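Side-chain contacts in uncharacterized protein PA2218 (PDB 2HDW), which is of unknown function but adopts the alpha/beta hydrolase fold and may act as a hydrolase: residues A[325-330]-A[334-339]; A[311-314]-A[319-322]. All blocks are in the same frame, centred on the assembly; numbering follows the deposited sequence.

Contact 1. Residues A[325-330]-A[334-339]; sequences TAYAAA and KELLIV
Lys334 and Tyr327 meet where helix 320-329 turns back into strand 334-339, the last strand of the sheet in this alpha/beta hydrolase fold and the closing strand of a beta-alpha-beta unit. Helix 325-329 and the strand run nearly antiparallel, at 160°, and the Lys334 side chain reaches across from the strand to the helix end. Its CB lies beside the rim of the tyrosine ring. The first torsion (chi1 61°) sets CG between the backbone N and the carbonyl carbon, turning the chain in under the helix, and Lys334 CG then touches Tyr327 CE1 at 3.5 Å. From there the chain is fully extended. Lys334 CD runs between that ring and the methyl of Ala330, whose CB is 3.9 Å away, and Lys334 CE stands over one face of the Tyr327 ring, 4.1 Å from its centroid. At the tip, NZ lies almost straight above the same face, 4.5 Å from the centroid, in a cation-pi contact. The ammonium also gives two hydrogen bonds to carbonyls at the C-terminal end of the helix: Lys334 NZ to Tyr327 O, 2.7 Å and fairly straight at the carbonyl (154°), and Lys334 NZ to Ala330 O, 2.8 Å, from well above the carbonyl plane. A positive group placed here probably benefits from the negative end of the helix dipole. The opposite face of the Tyr327 ring rests on Leu336 CB, 4.0 Å from the centroid, so the ring is gripped between two residues of one strand; Leu336 itself also packs on Ser323 and Glu324 of the helix. At the ring's outer edge a water accepts a hydrogen bond from Tyr327 OH at 2.7 Å and passes one on to the carbonyl oxygen of Lys334.

Contact 2. Residues A[311-314]-A[319-322]; sequences LIHG and SRYF
His313, near the end of strand 309-314, drives its imidazole against the beginning of helix 320-329, and nearly everything close in this contact happens around that ring. Over one face sits Arg320 CA, 3.4 Å from the ring centroid and 16° from the normal, a CH-pi contact made by the backbone carbon itself. Arg320 CB follows above the same face, 3.8 Å from His313 CD2. At the ring's edge, near its plane, Ser319 OG lies 2.9 Å from His313 NE2 with an angle of 152°; either atom could be the donor, and the bond carries some doubt because the position of OG is less certain. The nearby Ser319 O adds to the crowding, 3.1 Å from His313 CE1. On the other side of the imidazole, ND1 is hydrogen-bonded to Ser323 OG, one turn into the helix, a bond that helps to fix the ring's rotation. The contact closes the first half of a beta-alpha-beta unit in an alpha/beta hydrolase fold: the chain leaves the strand after Gly314, crosses a short loop and enters the helix, which is thereby set against its own strand. Ser319, buried as His313 is, also touches Tyr204 and His344 from other loops. Much looser is the outer side, where the Arg320 chain climbs away. Its first carbons skirt Gly314, with Arg320 CD 3.7 Å from Gly314 O, a van der Waals contact of a methylene with a carbonyl oxygen. A bend at chi3 (65°) then carries the guanidinium away from the strand, its plane steeply inclined to the imidazole; the residue is partly exposed. There Arg320 NE makes a long, weak ion pair with Glu324, while the side chain also brushes Ile338.

Contacts 1 and 2 pin successive parts of one helix to its two flanking strands: contact 2 at its start, buried, and contact 1 at its end, near the surface. Their centres are about 8 Å apart, and strands 309-314 and 334-339 are parallel neighbours in the sheet. Probable backbone hydrogen bonds join them, Leu337 N to Leu311 O and Val339 N to His313 O, each 2.8 Å. Under the helix, Ala326 CB packs on Leu311 CD2 at 3.6 Å. Loops following these two strands commonly carry the acid and histidine of the triad in alpha/beta hydrolases, although no active site is established here.

Contact 1. Residues A[325-330]-A[334-339]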
ATOM      1  N   THR A 325      -0.373  -2.624 -17.708  1.00  7.93           N
ATOM      2  CA  THR A 325      -1.240  -3.799 -17.749  1.00 10.43           C
ATOM      3  C   THR A 325      -2.586  -3.426 -17.122  1.00 10.85           C
ATOM      4  O   THR A 325      -3.642  -3.700 -17.687  1.00 10.32           O
ATOM      5  CB  THR A 325      -0.615  -4.993 -16.962  1.00 11.21           C
ATOM      6  OG1 THR A 325       0.524  -5.494 -17.675  1.00 18.59           O
ATOM      7  CG2 THR A 325      -1.625  -6.126 -16.792  1.00 10.40           C
ATOM      8  N   ALA A 326      -2.542  -2.785 -15.958  1.00 11.68           N
ATOM      9  CA  ALA A 326      -3.764  -2.384 -15.270  1.00 10.64           C
ATOM     10  C   ALA A 326      -4.556  -1.382 -16.109  1.00  9.99           C
ATOM     11  O   ALA A 326      -5.779  -1.477 -16.210  1.00  9.07           O
ATOM     12  CB  ALA A 326      -3.426  -1.786 -13.902  1.00  9.49           C
ATOM     13  N   TYR A 327      -3.859  -0.425 -16.716  1.00  9.71           N
ATOM     14  CA  TYR A 327      -4.525   0.569 -17.546  1.00  9.89           C
ATOM     15  C   TYR A 327      -5.250  -0.100 -18.710  1.00 10.93           C
ATOM     16  O   TYR A 327      -6.390   0.241 -19.012  1.00 11.93           O
ATOM     17  CB  TYR A 327      -3.516   1.580 -18.086  1.00 10.08           C
ATOM     18  CG  TYR A 327      -4.111   2.579 -19.054  1.00 10.99           C
ATOM     19  CD1 TYR A 327      -4.893   3.644 -18.603  1.00 11.80           C
ATOM     20  CD2 TYR A 327      -3.891   2.459 -20.425  1.00 12.46           C
ATOM     21  CE1 TYR A 327      -5.440   4.569 -19.497  1.00 11.37           C
ATOM     22  CE2 TYR A 327      -4.429   3.374 -21.329  1.00 14.25           C
ATOM     23  CZ  TYR A 327      -5.199   4.427 -20.859  1.00 15.04           C
ATOM     24  OH  TYR A 327      -5.703   5.346 -21.749  1.00 14.18           O
ATOM     25  N   ALA A 328      -4.594  -1.057 -19.363  1.00 12.69           N
ATOM     26  CA  ALA A 328      -5.209  -1.745 -20.497  1.00 12.36           C
ATOM     27  C   ALA A 328      -6.415  -2.563 -20.059  1.00 13.16           C
ATOM     28  O   ALA A 328      -7.408  -2.661 -20.790  1.00 12.62           O
ATOM     29  CB  ALA A 328      -4.192  -2.652 -21.184  1.00 13.67           C
ATOM     30  N   ALA A 329      -6.326  -3.141 -18.864  1.00 11.65           N
ATOM     31  CA  ALA A 329      -7.404  -3.957 -18.313  1.00 11.07           C
ATOM     32  C   ALA A 329      -8.598  -3.138 -17.847  1.00 10.79           C
ATOM     33  O   ALA A 329      -9.733  -3.618 -17.878  1.00  9.12           O
ATOM     34  CB  ALA A 329      -6.878  -4.791 -17.154  1.00 13.49           C
ATOM     35  N   ALA A 330      -8.343  -1.907 -17.414  1.00 10.88           N
ATOM     36  CA  ALA A 330      -9.394  -1.023 -16.910  1.00 11.08           C
ATOM     37  C   ALA A 330     -10.293  -0.443 -17.997  1.00 12.54           C
ATOM     38  O   ALA A 330     -10.017  -0.577 -19.185  1.00 12.48           O
ATOM     39  CB  ALA A 330      -8.768   0.110 -16.107  1.00  6.81           C
ATOM     40  N   LYS A 334     -10.375   6.463 -17.311  1.00 11.64           N
ATOM     41  CA  LYS A 334      -9.064   6.039 -16.829  1.00 11.49           C
ATOM     42  C   LYS A 334      -7.954   6.884 -17.440  1.00 12.43           C
ATOM     43  O   LYS A 334      -8.100   7.423 -18.538  1.00 12.87           O
ATOM     44  CB  LYS A 334      -8.818   4.566 -17.169  1.00  8.53           C
ATOM     45  CG  LYS A 334      -8.835   4.249 -18.669  1.00 11.47           C
ATOM     46  CD  LYS A 334      -8.549   2.768 -18.935  1.00 10.30           C
ATOM     47  CE  LYS A 334      -8.588   2.445 -20.426  1.00 13.68           C
ATOM     48  NZ  LYS A 334      -8.294   1.006 -20.727  1.00  9.82           N
ATOM     49  N   GLU A 335      -6.849   7.015 -16.715  1.00 12.11           N
ATOM     50  CA  GLU A 335      -5.713   7.762 -17.227  1.00 12.16           C
ATOM     51  C   GLU A 335      -4.408   7.200 -16.705  1.00 11.41           C
ATOM     52  O   GLU A 335      -4.274   6.913 -15.515  1.00 10.24           O
ATOM     53  CB  GLU A 335      -5.774   9.244 -16.839  1.00 13.12           C
ATOM     54  CG  GLU A 335      -4.591  10.026 -17.420  1.00 15.96           C
ATOM     55  CD  GLU A 335      -4.465  11.437 -16.878  1.00 16.98           C
ATOM     56  OE1 GLU A 335      -5.506  12.075 -16.620  1.00 15.50           O
ATOM     57  OE2 GLU A 335      -3.320  11.912 -16.724  1.00 16.51           O
ATOM     58  N   LEU A 336      -3.453   7.036 -17.609  1.00 11.26           N
ATOM     59  CA  LEU A 336      -2.127   6.569 -17.239  1.00 11.81           C
ATOM     60  C   LEU A 336      -1.223   7.792 -17.355  1.00  9.23           C
ATOM     61  O   LEU A 336      -0.995   8.306 -18.445  1.00  9.41           O
ATOM     62  CB  LEU A 336      -1.652   5.459 -18.179  1.00 11.65           C
ATOM     63  CG  LEU A 336      -0.173   5.076 -18.036  1.00 13.12           C
ATOM     64  CD1 LEU A 336       0.187   4.869 -16.566  1.00  9.14           C
ATOM     65  CD2 LEU A 336       0.099   3.810 -18.851  1.00 13.97           C
ATOM     66  N   LEU A 337      -0.735   8.270 -16.218  1.00  8.99           N
ATOM     67  CA  LEU A 337       0.127   9.443 -16.180  1.00  8.93           C
ATOM     68  C   LEU A 337       1.572   9.025 -15.943  1.00  9.85           C
ATOM     69  O   LEU A 337       1.908   8.495 -14.887  1.00  8.25           O
ATOM     70  CB  LEU A 337      -0.336  10.375 -15.058  1.00  8.43           C
ATOM     71  CG  LEU A 337       0.403  11.692 -14.826  1.00  9.68           C
ATOM     72  CD1 LEU A 337       0.363  12.562 -16.083  1.00  7.12           C
ATOM     73  CD2 LEU A 337      -0.259  12.416 -13.653  1.00  8.30           C
ATOM     74  N   ILE A 338       2.426   9.277 -16.931  1.00 10.96           N
ATOM     75  CA  ILE A 338       3.837   8.924 -16.836  1.00 10.67           C
ATOM     76  C   ILE A 338       4.670  10.132 -16.403  1.00 12.27           C
ATOM     77  O   ILE A 338       4.568  11.206 -16.993  1.00 11.93           O
ATOM     78  CB  ILE A 338       4.363   8.409 -18.202  1.00 11.67           C
ATOM     79  CG1 ILE A 338       3.581   7.158 -18.624  1.00  9.74           C
ATOM     80  CG2 ILE A 338       5.851   8.107 -18.119  1.00  8.89           C
ATOM     81  CD1 ILE A 338       3.615   6.017 -17.612  1.00  8.36           C
ATOM     82  N   VAL A 339       5.479   9.957 -15.361  1.00 10.25           N
ATOM     83  CA  VAL A 339       6.336  11.030 -14.873  1.00 11.62           C
ATOM     84  C   VAL A 339       7.681  10.901 -15.574  1.00 12.03           C
ATOM     85  O   VAL A 339       8.431   9.949 -15.329  1.00 12.48           O
ATOM     86  CB  VAL A 339       6.545  10.931 -13.350  1.00 12.93           C
ATOM     87  CG1 VAL A 339       7.522  12.007 -12.886  1.00 12.75           C
ATOM     88  CG2 VAL A 339       5.203  11.080 -12.636  1.00 12.22           C
TER
HETATM   89  O   HOH W   1      -7.687   7.102 -21.268  1.00 18.81           O

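Contact 2. Residues A[311-314]-A[319-322]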
ATOM      1  N   LEU A 311      -3.723   6.223 -12.847  1.00  9.32           N
ATOM      2  CA  LEU A 311      -2.546   5.441 -12.500  1.00 10.13           C
ATOM      3  C   LEU A 311      -1.328   6.307 -12.811  1.00 10.59           C
ATOM      4  O   LEU A 311      -1.176   6.792 -13.931  1.00 12.48           O
ATOM      5  CB  LEU A 311      -2.508   4.140 -13.306  1.00  8.19           C
ATOM      6  CG  LEU A 311      -3.752   3.255 -13.144  1.00 10.35           C
ATOM      7  CD1 LEU A 311      -4.739   3.593 -14.252  1.00  9.78           C
ATOM      8  CD2 LEU A 311      -3.373   1.774 -13.229  1.00  8.91           C
ATOM      9  N   ILE A 312      -0.477   6.509 -11.809  1.00 10.61           N
ATOM     10  CA  ILE A 312       0.715   7.341 -11.948  1.00 10.08           C
ATOM     11  C   ILE A 312       1.967   6.467 -11.897  1.00 11.76           C
ATOM     12  O   ILE A 312       2.061   5.578 -11.059  1.00 10.60           O
ATOM     13  CB  ILE A 312       0.764   8.387 -10.803  1.00  8.87           C
ATOM     14  CG1 ILE A 312      -0.563   9.150 -10.758  1.00  9.59           C
ATOM     15  CG2 ILE A 312       1.939   9.345 -11.001  1.00 10.46           C
ATOM     16  CD1 ILE A 312      -0.654  10.211  -9.668  1.00  6.32           C
ATOM     17  N   HIS A 313       2.931   6.718 -12.781  1.00 10.16           N
ATOM     18  CA  HIS A 313       4.141   5.899 -12.798  1.00 10.21           C
ATOM     19  C   HIS A 313       5.351   6.591 -13.428  1.00 11.10           C
ATOM     20  O   HIS A 313       5.226   7.325 -14.415  1.00 11.55           O
ATOM     21  CB  HIS A 313       3.872   4.584 -13.543  1.00 10.93           C
ATOM     22  CG  HIS A 313       4.526   3.391 -12.917  1.00 11.84           C
ATOM     23  ND1 HIS A 313       3.808   2.331 -12.405  1.00 11.19           N
ATOM     24  CD2 HIS A 313       5.829   3.114 -12.673  1.00 11.60           C
ATOM     25  CE1 HIS A 313       4.639   1.456 -11.867  1.00  9.49           C
ATOM     26  NE2 HIS A 313       5.871   1.906 -12.015  1.00 12.06           N
ATOM     27  N   GLY A 314       6.520   6.349 -12.841  1.00  9.25           N
ATOM     28  CA  GLY A 314       7.745   6.927 -13.353  1.00 10.44           C
ATOM     29  C   GLY A 314       8.133   6.289 -14.673  1.00 13.07           C
ATOM     30  O   GLY A 314       8.010   5.073 -14.852  1.00 14.31           O
ATOM     31  N   SER A 319       9.070  -1.136 -12.811  1.00 10.94           N
ATOM     32  CA  SER A 319       7.710  -1.598 -12.578  1.00 12.37           C
ATOM     33  C   SER A 319       6.643  -0.891 -13.405  1.00 11.62           C
ATOM     34  O   SER A 319       5.453  -1.151 -13.228  1.00 10.13           O
ATOM     35  CB  SER A 319       7.381  -1.395 -11.108  1.00 11.40           C
ATOM     36  OG  SER A 319       7.630  -0.039 -10.783  1.00 10.34           O
ATOM     37  N   ARG A 320       7.053   0.000 -14.296  1.00 12.13           N
ATOM     38  CA  ARG A 320       6.072   0.735 -15.083  1.00 11.86           C
ATOM     39  C   ARG A 320       5.080  -0.164 -15.804  1.00 11.55           C
ATOM     40  O   ARG A 320       3.915   0.202 -15.976  1.00 11.56           O
ATOM     41  CB  ARG A 320       6.757   1.642 -16.104  1.00 12.52           C
ATOM     42  CG  ARG A 320       5.781   2.567 -16.823  1.00 16.99           C
ATOM     43  CD  ARG A 320       6.478   3.451 -17.843  1.00 21.40           C
ATOM     44  NE  ARG A 320       7.045   2.664 -18.931  1.00 26.48           N
ATOM     45  CZ  ARG A 320       7.753   3.173 -19.936  1.00 30.85           C
ATOM     46  NH1 ARG A 320       7.983   4.481 -19.993  1.00 28.04           N
ATOM     47  NH2 ARG A 320       8.231   2.370 -20.884  1.00 31.35           N
ATOM     48  N   TYR A 321       5.527  -1.342 -16.222  1.00  9.67           N
ATOM     49  CA  TYR A 321       4.643  -2.239 -16.948  1.00 10.48           C
ATOM     50  C   TYR A 321       3.405  -2.668 -16.156  1.00  9.43           C
ATOM     51  O   TYR A 321       2.362  -2.946 -16.749  1.00  9.84           O
ATOM     52  CB  TYR A 321       5.414  -3.463 -17.450  1.00 10.49           C
ATOM     53  CG  TYR A 321       5.737  -4.506 -16.410  1.00  9.98           C
ATOM     54  CD1 TYR A 321       4.895  -5.600 -16.215  1.00 11.50           C
ATOM     55  CD2 TYR A 321       6.919  -4.442 -15.674  1.00 10.15           C
ATOM     56  CE1 TYR A 321       5.227  -6.613 -15.323  1.00 13.32           C
ATOM     57  CE2 TYR A 321       7.261  -5.447 -14.777  1.00 13.68           C
ATOM     58  CZ  TYR A 321       6.411  -6.530 -14.611  1.00 13.65           C
ATOM     59  OH  TYR A 321       6.746  -7.532 -13.739  1.00 17.40           O
ATOM     60  N   PHE A 322       3.502  -2.717 -14.828  1.00  9.49           N
ATOM     61  CA  PHE A 322       2.339  -3.101 -14.021  1.00 10.16           C
ATOM     62  C   PHE A 322       1.164  -2.152 -14.258  1.00  9.06           C
ATOM     63  O   PHE A 322       0.019  -2.589 -14.389  1.00 11.30           O
ATOM     64  CB  PHE A 322       2.681  -3.111 -12.527  1.00 10.48           C
ATOM     65  CG  PHE A 322       3.545  -4.269 -12.107  1.00 10.22           C
ATOM     66  CD1 PHE A 322       3.113  -5.579 -12.289  1.00 12.80           C
ATOM     67  CD2 PHE A 322       4.785  -4.049 -11.515  1.00 13.02           C
ATOM     68  CE1 PHE A 322       3.905  -6.660 -11.885  1.00 13.18           C
ATOM     69  CE2 PHE A 322       5.587  -5.123 -11.106  1.00 13.66           C
ATOM     70  CZ  PHE A 322       5.142  -6.431 -11.294  1.00 12.95           C
TER